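Local coordinates for Thiol:disulfide interchange protein dsbC (PDB 1T3B) that probably acts as a periplasmic thiol:disulfide oxidoreductase and disulfide isomerase, passing its redox-active disulfide to other proteins as a homodimer, at residues 110-116 / 197-203; 98-104 / 181-185. Residues are numbered along the deposited sequence.

Both contacts belong to the thioredoxin-like domain, and their centres lie about 14 Å apart. Contact 2 is the redox site itself, where the Cys98-Cys101 disulfide faces the cis-proline loop; contact 1 lies away from it and joins the end of helix 108-113 to the start of helix 199-208. The chain ties them together twice, since helix 99-105 is followed by helix 108-113, and strand 184-186 by helix 199-208, so the segments alternate along the sequence. They also touch directly: Tyr111 CE1 packs 3.3 Å from Leu104 O, and Leu202 CD1 lies 4.0 Å from Ile185 CG2.

Contact 1 (110-116 / 197-203); sequences EYNDLGI and LKPADLL
This is a mainly apolar helix-end to helix-start contact with one hydrogen bond, in the thioredoxin-like domain, where the C-terminal end of helix 108-113 and the turn after it meet the first turn of helix 199-208. Segment 110-116 leaves its helix through a Schellman motif: Gly115, at positive phi (79°), is the C-prime residue, with Ile116 N bonded to Tyr111 O (2.9 Å) and Gly115 N to Asn112 O (3.0 Å). Ile116 then enters strand 116-122. On the other side Lys198 takes the N-cap position and Pro199 opens the helix. The closest CA pairs are Tyr111-Pro199 (5.1 Å) and Leu114-Leu203 (7.2 Å).

Tyr111, chi1 m, reaches along the partner segment so that its OH donates a hydrogen bond to Leu197 O at 2.7 Å. Pro199 lies over one face of the ring in a CH-pi contact, CG 4.0 Å from the centroid, while Tyr111 CD2 meets Leu202 CD2 at 3.3 Å. Farther along, Leu114 CD1 approaches Pro199 CB (3.6 Å) and Leu114 CD2 approaches Leu203 CD2 (3.4 Å). Ile116 CD1 sits 3.9 Å from Leu202 CG and 4.1 Å from Leu203 CD1; Ile116 also rests on Val90 of strand 88-94, and Leu203 touches His88 of that strand. The two helices pack on the same face of the central sheet, as in the thioredoxin fold.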
loop_
_atom_site.group_PDB
_atom_site.type_symbol
_atom_site.label_atom_id
_atom_site.label_comp_id
_atom_site.label_asym_id
_atom_site.label_seq_id
_atom_site.Cartn_x
_atom_site.Cartn_y
_atom_site.Cartn_z
ATOM N N GLU A 110 -26.764 -10.875 29.293
ATOM C CA GLU A 110 -27.385 -11.304 28.046
ATOM C C GLU A 110 -26.358 -11.946 27.119
ATOM O O GLU A 110 -26.572 -13.051 26.641
ATOM C CB GLU A 110 -28.043 -10.126 27.333
ATOM C CG GLU A 110 -29.345 -9.633 27.952
ATOM C CD GLU A 110 -29.151 -8.982 29.306
ATOM O OE1 GLU A 110 -28.719 -9.684 30.247
ATOM O OE2 GLU A 110 -29.437 -7.765 29.431
ATOM N N TYR A 111 -25.244 -11.267 26.861
ATOM C CA TYR A 111 -24.223 -11.856 25.991
ATOM C C TYR A 111 -23.783 -13.178 26.596
ATOM O O TYR A 111 -23.617 -14.175 25.892
ATOM C CB TYR A 111 -22.984 -10.960 25.843
ATOM C CG TYR A 111 -23.215 -9.654 25.125
ATOM C CD1 TYR A 111 -23.430 -8.473 25.840
ATOM C CD2 TYR A 111 -23.240 -9.600 23.735
ATOM C CE1 TYR A 111 -23.669 -7.282 25.193
ATOM C CE2 TYR A 111 -23.476 -8.411 23.077
ATOM C CZ TYR A 111 -23.695 -7.254 23.811
ATOM O OH TYR A 111 -23.972 -6.071 23.169
ATOM N N ASN A 112 -23.590 -13.172 27.911
ATOM C CA ASN A 112 -23.178 -14.366 28.628
ATOM C C ASN A 112 -24.197 -15.463 28.429
ATOM O O ASN A 112 -23.843 -16.613 28.146
ATOM C CB ASN A 112 -23.033 -14.080 30.123
ATOM C CG ASN A 112 -21.620 -13.702 30.502
ATOM O OD1 ASN A 112 -20.664 -14.122 29.852
ATOM N ND2 ASN A 112 -21.475 -12.927 31.570
ATOM N N ASP A 113 -25.466 -15.091 28.562
ATOM C CA ASP A 113 -26.552 -16.045 28.417
ATOM C C ASP A 113 -26.816 -16.494 26.987
ATOM O O ASP A 113 -27.681 -17.320 26.762
ATOM C CB ASP A 113 -27.837 -15.500 29.044
ATOM C CG ASP A 113 -27.826 -15.595 30.563
ATOM O OD1 ASP A 113 -27.321 -16.614 31.090
ATOM O OD2 ASP A 113 -28.330 -14.662 31.228
ATOM N N LEU A 114 -26.089 -15.946 26.020
ATOM C CA LEU A 114 -26.246 -16.372 24.626
ATOM C C LEU A 114 -25.025 -17.219 24.306
ATOM O O LEU A 114 -24.798 -17.583 23.161
ATOM C CB LEU A 114 -26.309 -15.180 23.665
ATOM C CG LEU A 114 -27.667 -14.557 23.301
ATOM C CD1 LEU A 114 -27.449 -13.273 22.499
ATOM C CD2 LEU A 114 -28.500 -15.545 22.493
ATOM N N GLY A 115 -24.241 -17.518 25.339
ATOM C CA GLY A 115 -23.049 -18.328 25.177
ATOM C C GLY A 115 -21.868 -17.562 24.620
ATOM O O GLY A 115 -21.021 -18.136 23.932
ATOM N N ILE A 116 -21.803 -16.264 24.907
ATOM C CA ILE A 116 -20.700 -15.447 24.411
ATOM C C ILE A 116 -19.879 -14.856 25.549
ATOM O O ILE A 116 -20.377 -14.079 26.348
ATOM C CB ILE A 116 -21.204 -14.283 23.521
ATOM C CG1 ILE A 116 -22.141 -14.808 22.432
ATOM C CG2 ILE A 116 -20.021 -13.582 22.865
ATOM C CD1 ILE A 116 -22.647 -13.744 21.481
ATOM N N LEU A 197 -23.161 -3.881 18.919
ATOM C CA LEU A 197 -24.067 -4.906 18.424
ATOM C C LEU A 197 -24.740 -5.524 19.631
ATOM O O LEU A 197 -24.064 -6.117 20.470
ATOM C CB LEU A 197 -23.309 -6.003 17.667
ATOM C CG LEU A 197 -22.934 -5.794 16.196
ATOM C CD1 LEU A 197 -22.116 -6.970 15.710
ATOM C CD2 LEU A 197 -24.175 -5.652 15.369
ATOM N N LYS A 198 -26.063 -5.375 19.720
ATOM C CA LYS A 198 -26.828 -5.940 20.825
ATOM C C LYS A 198 -26.583 -7.449 20.913
ATOM O O LYS A 198 -26.105 -8.066 19.958
ATOM C CB LYS A 198 -28.320 -5.611 20.651
ATOM C CG LYS A 198 -28.898 -5.914 19.274
ATOM C CD LYS A 198 -30.204 -5.155 19.008
ATOM C CE LYS A 198 -31.339 -5.617 19.914
ATOM N NZ LYS A 198 -32.584 -4.813 19.717
ATOM N N PRO A 199 -26.885 -8.058 22.069
ATOM C CA PRO A 199 -26.673 -9.497 22.247
ATOM C C PRO A 199 -27.050 -10.318 21.011
ATOM O O PRO A 199 -26.172 -10.776 20.278
ATOM C CB PRO A 199 -27.546 -9.826 23.455
ATOM C CG PRO A 199 -27.482 -8.582 24.249
ATOM C CD PRO A 199 -27.632 -7.501 23.206
ATOM N N ALA A 200 -28.351 -10.492 20.781
ATOM C CA ALA A 200 -28.845 -11.259 19.639
ATOM C C ALA A 200 -28.007 -11.033 18.384
ATOM O O ALA A 200 -27.336 -11.951 17.899
ATOM C CB ALA A 200 -30.294 -10.896 19.362
ATOM N N ASP A 201 -28.045 -9.806 17.869
ATOM C CA ASP A 201 -27.302 -9.449 16.665
ATOM C C ASP A 201 -25.854 -9.926 16.732
ATOM O O ASP A 201 -25.338 -10.484 15.762
ATOM C CB ASP A 201 -27.348 -7.935 16.447
ATOM C CG ASP A 201 -28.758 -7.414 16.297
ATOM O OD1 ASP A 201 -29.584 -7.641 17.206
ATOM O OD2 ASP A 201 -29.049 -6.779 15.268
ATOM N N LEU A 202 -25.196 -9.721 17.870
ATOM C CA LEU A 202 -23.814 -10.153 17.997
ATOM C C LEU A 202 -23.704 -11.660 17.772
ATOM O O LEU A 202 -22.702 -12.144 17.251
ATOM C CB LEU A 202 -23.256 -9.792 19.377
ATOM C CG LEU A 202 -21.863 -10.366 19.669
ATOM C CD1 LEU A 202 -20.867 -9.898 18.625
ATOM C CD2 LEU A 202 -21.405 -9.938 21.045
ATOM N N LEU A 203 -24.741 -12.398 18.158
ATOM C CA LEU A 203 -24.743 -13.851 17.997
ATOM C C LEU A 203 -24.747 -14.243 16.515
ATOM O O LEU A 203 -23.829 -14.920 16.043
ATOM C CB LEU A 203 -25.957 -14.457 18.711
ATOM C CG LEU A 203 -26.060 -15.984 18.726
ATOM C CD1 LEU A 203 -24.867 -16.581 19.471
ATOM C CD2 LEU A 203 -27.378 -16.393 19.380
#

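Contact 2 (98-104 / 181-185); sequences CHYCHLL and GTPSI
Gly181, nearly fully extended (176/178), brings the chain toward the redox-active disulfide, and its O accepts a hydrogen bond from Ser184 OG at 2.6 Å that spans the Thr182-Pro183 pair. Thr182 comes next, extended and with chi1 p, and meets both sulfurs: its OG1 lies 3.3 Å from Cys101 SG and 3.6 Å from Cys98 SG, and its O is 3.2 Å from Cys98 SG. These are close approaches, with no hydrogen bond between the segments.

The peptide bond from Thr182 to Pro183 is cis. It sets the proline ring against the start of helix 99-105, with the CA atoms of Pro183 and Cys101 5.0 Å apart. Pro183 CD packs 3.6 Å from Tyr100 CB, 3.7 Å from Cys101 SG and 3.9 Å from Cys98 SG, while Pro183 CB meets Leu104 CD2 at 3.7 Å. Pro183 and Leu104 both rest on Val92 of strand 88-94. Ser184, its CB directed away from the helix, begins strand 184-186, and Ile185 continues the strand, its side chain touching Val90 of the neighbouring antiparallel strand 88-94.

Across from this loop, Cys98 is the N-cap of the helix; His102 N bonds to Cys98 O at 2.8 Å, and Leu104 N to Tyr100 O at 2.8 Å. Cys98 SG and Cys101 SG, three residues apart, are joined at 2.1 Å (chi1 m at Cys101, 140° at Cys98), so the disulfide spans the first helical turn. A CxxC disulfide at a helix start facing a cis-proline loop is the hallmark active site of the thioredoxin fold, here in its oxidized state.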
loop_
_atom_site.group_PDB
_atom_site.type_symbol
_atom_site.label_atom_id
_atom_site.label_comp_id
_atom_site.label_asym_id
_atom_site.label_seq_id
_atom_site.Cartn_x
_atom_site.Cartn_y
_atom_site.Cartn_z
ATOM N N CYS A 98 -17.520 5.957 26.975
ATOM C CA CYS A 98 -18.289 5.719 25.763
ATOM C C CYS A 98 -19.656 5.087 26.040
ATOM O O CYS A 98 -19.751 3.959 26.522
ATOM C CB CYS A 98 -17.433 4.873 24.802
ATOM S SG CYS A 98 -18.242 3.554 23.844
ATOM N N HIS A 99 -20.714 5.835 25.732
ATOM C CA HIS A 99 -22.096 5.398 25.950
ATOM C C HIS A 99 -22.444 3.984 25.513
ATOM O O HIS A 99 -23.116 3.251 26.244
ATOM C CB HIS A 99 -23.070 6.368 25.277
ATOM C CG HIS A 99 -24.508 5.948 25.367
ATOM N ND1 HIS A 99 -25.261 5.633 24.255
ATOM C CD2 HIS A 99 -25.332 5.793 26.433
ATOM C CE1 HIS A 99 -26.485 5.302 24.631
ATOM N NE2 HIS A 99 -26.555 5.391 25.946
ATOM N N TYR A 100 -22.003 3.603 24.320
ATOM C CA TYR A 100 -22.297 2.280 23.794
ATOM C C TYR A 100 -21.434 1.193 24.409
ATOM O O TYR A 100 -21.847 0.039 24.490
ATOM C CB TYR A 100 -22.174 2.283 22.262
ATOM C CG TYR A 100 -23.402 2.846 21.565
ATOM C CD1 TYR A 100 -24.600 2.137 21.550
ATOM C CD2 TYR A 100 -23.377 4.101 20.954
ATOM C CE1 TYR A 100 -25.742 2.660 20.946
ATOM C CE2 TYR A 100 -24.516 4.634 20.353
ATOM C CZ TYR A 100 -25.691 3.907 20.355
ATOM O OH TYR A 100 -26.816 4.427 19.773
ATOM N N CYS A 101 -20.230 1.549 24.828
ATOM C CA CYS A 101 -19.377 0.570 25.479
ATOM C C CYS A 101 -20.122 0.328 26.781
ATOM O O CYS A 101 -20.251 -0.799 27.253
ATOM C CB CYS A 101 -18.002 1.156 25.782
ATOM S SG CYS A 101 -17.175 1.865 24.335
ATOM N N HIS A 102 -20.621 1.412 27.360
ATOM C CA HIS A 102 -21.350 1.299 28.596
ATOM C C HIS A 102 -22.533 0.362 28.423
ATOM O O HIS A 102 -22.667 -0.624 29.147
ATOM C CB HIS A 102 -21.842 2.665 29.053
ATOM C CG HIS A 102 -22.768 2.597 30.222
ATOM N ND1 HIS A 102 -22.336 2.292 31.495
ATOM C CD2 HIS A 102 -24.113 2.731 30.303
ATOM C CE1 HIS A 102 -23.375 2.243 32.311
ATOM N NE2 HIS A 102 -24.466 2.505 31.613
ATOM N N LEU A 103 -23.385 0.683 27.453
ATOM C CA LEU A 103 -24.579 -0.100 27.151
ATOM C C LEU A 103 -24.233 -1.567 26.947
ATOM O O LEU A 103 -24.870 -2.444 27.515
ATOM C CB LEU A 103 -25.259 0.451 25.896
ATOM C CG LEU A 103 -26.624 -0.145 25.536
ATOM C CD1 LEU A 103 -27.603 0.179 26.648
ATOM C CD2 LEU A 103 -27.118 0.419 24.205
ATOM N N LEU A 104 -23.222 -1.829 26.130
ATOM C CA LEU A 104 -22.788 -3.193 25.885
ATOM C C LEU A 104 -22.489 -3.876 27.219
ATOM O O LEU A 104 -22.827 -5.032 27.436
ATOM C CB LEU A 104 -21.554 -3.172 24.971
ATOM C CG LEU A 104 -20.381 -4.166 24.985
ATOM C CD1 LEU A 104 -20.794 -5.574 25.341
ATOM C CD2 LEU A 104 -19.764 -4.145 23.600
ATOM N N GLY A 181 -13.101 3.412 16.693
ATOM C CA GLY A 181 -14.098 3.885 17.635
ATOM C C GLY A 181 -14.436 2.741 18.562
ATOM O O GLY A 181 -13.920 1.636 18.390
ATOM N N THR A 182 -15.304 2.987 19.534
ATOM C CA THR A 182 -15.670 1.940 20.474
ATOM C C THR A 182 -17.159 1.918 20.769
ATOM O O THR A 182 -17.831 2.936 20.707
ATOM C CB THR A 182 -14.875 2.092 21.797
ATOM O OG1 THR A 182 -15.029 3.425 22.302
ATOM C CG2 THR A 182 -13.393 1.825 21.564
ATOM N N PRO A 183 -17.693 0.741 21.098
ATOM C CA PRO A 183 -16.962 -0.522 21.202
ATOM C C PRO A 183 -16.634 -1.119 19.844
ATOM O O PRO A 183 -17.204 -0.733 18.826
ATOM C CB PRO A 183 -17.925 -1.399 21.988
ATOM C CG PRO A 183 -19.235 -0.936 21.494
ATOM C CD PRO A 183 -19.094 0.559 21.501
ATOM N N SER A 184 -15.707 -2.068 19.838
ATOM C CA SER A 184 -15.325 -2.748 18.612
ATOM C C SER A 184 -15.052 -4.190 19.003
ATOM O O SER A 184 -14.127 -4.455 19.756
ATOM C CB SER A 184 -14.076 -2.109 17.995
ATOM O OG SER A 184 -14.329 -0.780 17.570
ATOM N N ILE A 185 -15.877 -5.101 18.490
ATOM C CA ILE A 185 -15.793 -6.532 18.763
ATOM C C ILE A 185 -14.906 -7.282 17.774
ATOM O O ILE A 185 -15.166 -7.281 16.577
ATOM C CB ILE A 185 -17.177 -7.191 18.679
ATOM C CG1 ILE A 185 -18.150 -6.579 19.689
ATOM C CG2 ILE A 185 -17.035 -8.667 18.884
ATOM C CD1 ILE A 185 -18.939 -5.400 19.182
#